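Local coordinates for protein naphthalene dioxygenase large subunit (Rhodococcus sp., PDB 2B1X) that serves as the large subunit of a Rieske-type ring-hydroxylating dioxygenase, carrying a [2Fe-2S] cluster and a separate mononuclear iron site, at residues A[94-99]-A[104-109]. Residues are numbered along the deposited sequence; the frame is centred on the assembly and turned at random.
Sequences QVCRAE and SHFRCP. With FES (Fe2/s2 (inorganic) cluster), chain H.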
loop_
_atom_site.group_PDB
_atom_site.type_symbol
_atom_site.label_atom_id
_atom_site.label_comp_id
_atom_site.label_asym_id
_atom_site.label_seq_id
_atom_site.Cartn_x
_atom_site.Cartn_y
_atom_site.Cartn_z
ATOM N N GLN A 94 -8.872 12.849 -18.447
ATOM C CA GLN A 94 -7.924 12.396 -19.483
ATOM C C GLN A 94 -8.688 12.203 -20.785
ATOM O O GLN A 94 -9.735 11.532 -20.792
ATOM C CB GLN A 94 -7.283 11.078 -19.125
ATOM C CG GLN A 94 -6.343 11.131 -17.950
ATOM C CD GLN A 94 -5.986 9.744 -17.509
ATOM O OE1 GLN A 94 -6.843 9.017 -16.988
ATOM N NE2 GLN A 94 -4.738 9.355 -17.739
ATOM N N VAL A 95 -8.201 12.818 -21.867
ATOM C CA VAL A 95 -8.830 12.650 -23.183
ATOM C C VAL A 95 -8.159 11.493 -23.930
ATOM O O VAL A 95 -8.540 11.127 -25.050
ATOM C CB VAL A 95 -8.806 13.958 -24.011
ATOM C CG1 VAL A 95 -9.646 15.033 -23.272
ATOM C CG2 VAL A 95 -7.371 14.457 -24.268
ATOM N N CYS A 96 -7.135 10.929 -23.312
ATOM C CA CYS A 96 -6.526 9.716 -23.835
ATOM C C CYS A 96 -6.086 8.868 -22.651
ATOM O O CYS A 96 -5.259 9.312 -21.866
ATOM C CB CYS A 96 -5.349 10.098 -24.734
ATOM S SG CYS A 96 -4.481 8.662 -25.283
ATOM N N ARG A 97 -6.689 7.689 -22.470
ATOM C CA ARG A 97 -6.315 6.800 -21.367
ATOM C C ARG A 97 -5.446 5.594 -21.801
ATOM O O ARG A 97 -5.103 4.737 -20.947
ATOM C CB ARG A 97 -7.540 6.336 -20.565
ATOM C CG ARG A 97 -8.084 7.303 -19.523
ATOM C CD ARG A 97 -9.577 7.008 -19.090
ATOM N NE ARG A 97 -10.442 6.785 -20.261
ATOM C CZ ARG A 97 -11.292 5.765 -20.462
ATOM N NH1 ARG A 97 -11.518 4.794 -19.553
ATOM N NH2 ARG A 97 -11.903 5.695 -21.639
ATOM N N ALA A 98 -5.040 5.563 -23.083
ATOM C CA ALA A 98 -4.068 4.585 -23.589
ATOM C C ALA A 98 -2.634 5.133 -23.430
ATOM O O ALA A 98 -2.463 6.329 -23.258
ATOM C CB ALA A 98 -4.353 4.258 -25.049
ATOM N N GLU A 99 -1.622 4.275 -23.495
ATOM C CA GLU A 99 -0.233 4.705 -23.327
ATOM C C GLU A 99 0.368 5.158 -24.664
ATOM O O GLU A 99 1.343 5.887 -24.706
ATOM C CB GLU A 99 0.608 3.570 -22.713
ATOM C CG GLU A 99 0.183 3.245 -21.286
ATOM C CD GLU A 99 0.876 2.025 -20.673
ATOM O OE1 GLU A 99 2.091 1.850 -20.879
ATOM O OE2 GLU A 99 0.203 1.273 -19.929
ATOM N N SER A 104 -6.945 10.649 -35.023
ATOM C CA SER A 104 -7.057 11.985 -35.574
ATOM C C SER A 104 -7.648 12.953 -34.549
ATOM O O SER A 104 -7.433 14.166 -34.642
ATOM C CB SER A 104 -7.917 11.969 -36.844
ATOM O OG SER A 104 -9.275 11.689 -36.544
ATOM N N HIS A 105 -8.378 12.411 -33.573
ATOM C CA HIS A 105 -9.111 13.217 -32.565
ATOM C C HIS A 105 -9.104 12.570 -31.171
ATOM O O HIS A 105 -9.014 11.344 -31.045
ATOM C CB HIS A 105 -10.583 13.453 -32.966
ATOM C CG HIS A 105 -10.748 14.290 -34.199
ATOM N ND1 HIS A 105 -10.418 13.822 -35.452
ATOM C CD2 HIS A 105 -11.166 15.569 -34.370
ATOM C CE1 HIS A 105 -10.650 14.771 -36.348
ATOM N NE2 HIS A 105 -11.103 15.841 -35.718
ATOM N N PHE A 106 -9.221 13.412 -30.149
ATOM C CA PHE A 106 -9.313 12.973 -28.763
ATOM C C PHE A 106 -10.671 13.439 -28.272
ATOM O O PHE A 106 -10.956 14.628 -28.244
ATOM C CB PHE A 106 -8.195 13.551 -27.880
ATOM C CG PHE A 106 -6.824 13.149 -28.318
ATOM C CD1 PHE A 106 -5.982 14.073 -28.919
ATOM C CD2 PHE A 106 -6.369 11.844 -28.119
ATOM C CE1 PHE A 106 -4.716 13.703 -29.341
ATOM C CE2 PHE A 106 -5.093 11.472 -28.531
ATOM C CZ PHE A 106 -4.266 12.406 -29.159
ATOM N N ARG A 107 -11.513 12.482 -27.937
ATOM C CA ARG A 107 -12.859 12.752 -27.473
ATOM C C ARG A 107 -12.952 12.420 -25.999
ATOM O O ARG A 107 -12.657 11.292 -25.612
ATOM C CB ARG A 107 -13.802 11.859 -28.245
ATOM C CG ARG A 107 -15.210 12.184 -28.074
ATOM C CD ARG A 107 -15.794 12.804 -29.319
ATOM N NE ARG A 107 -16.806 11.937 -29.883
ATOM C CZ ARG A 107 -18.111 12.143 -29.783
ATOM N NH1 ARG A 107 -18.587 13.215 -29.137
ATOM N NH2 ARG A 107 -18.939 11.267 -30.333
ATOM N N CYS A 108 -13.357 13.401 -25.189
ATOM C CA CYS A 108 -13.425 13.259 -23.751
ATOM C C CYS A 108 -14.616 12.406 -23.373
ATOM O O CYS A 108 -15.745 12.733 -23.742
ATOM C CB CYS A 108 -13.538 14.626 -23.057
ATOM S SG CYS A 108 -13.722 14.477 -21.270
ATOM N N PRO A 109 -14.404 11.315 -22.624
ATOM C CA PRO A 109 -15.525 10.430 -22.282
ATOM C C PRO A 109 -16.580 11.088 -21.379
ATOM O O PRO A 109 -17.748 10.662 -21.405
ATOM C CB PRO A 109 -14.844 9.268 -21.554
ATOM C CG PRO A 109 -13.433 9.338 -21.967
ATOM C CD PRO A 109 -13.128 10.819 -22.082
HETATM FE FE1 FES H . -16.562 17.528 -19.564
HETATM FE FE2 FES H . -14.266 16.583 -20.760
HETATM S S1 FES H . -16.215 17.032 -21.726
HETATM S S2 FES H . -14.674 16.882 -18.578
#
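The Phe106 ring meets Cys96 CB and the carbonyl of Val95 obliquely: Cys96 CB lies 3.9 Å from Phe106 CD2, while Tyr61 makes an edge-to-face pair with the same ring. With SG anti to its backbone N (chi1 175°), Cys96 leaves the methylene as its near atom; the sulfur stays 5.5 Å from the Phe106 centroid, an oblique sulfur-aromatic contact. A second flat group, the Arg97 guanidinium, slants past the proline ring, its NH2 4.0 Å from Pro109 CG, and spends its polar end on other chains, in a salt bridge to Glu374 of the second subunit and a hydrogen bond to the Trp87 carbonyl of a small subunit. Val95 forks between two neighbours in the partner segment. Val95 CG2 packs 3.8 Å from Phe106 CB, while its CG1 rests on Cys108 CB. No hydrogen bond joins the segments; van der Waals contacts, including those of the Val95 and Gln94 carbonyl oxygens, hold them together, an example of an apolar layer backing a metal ligand: Cys108 SG binds FE2 of the cluster at 2.2 Å, and Cys88 is a second cysteine ligand. In this Rieske domain, segment 94-99, part of the loop between strands 81-85 and 100-102, packs against the edge strand 105-107, whose Phe106 bonds through its backbone to Tyr115 of strand 114-116; Ile72 of strand 69-75 touches Val95, Cys96 and Phe106, linking the two antiparallel sheets.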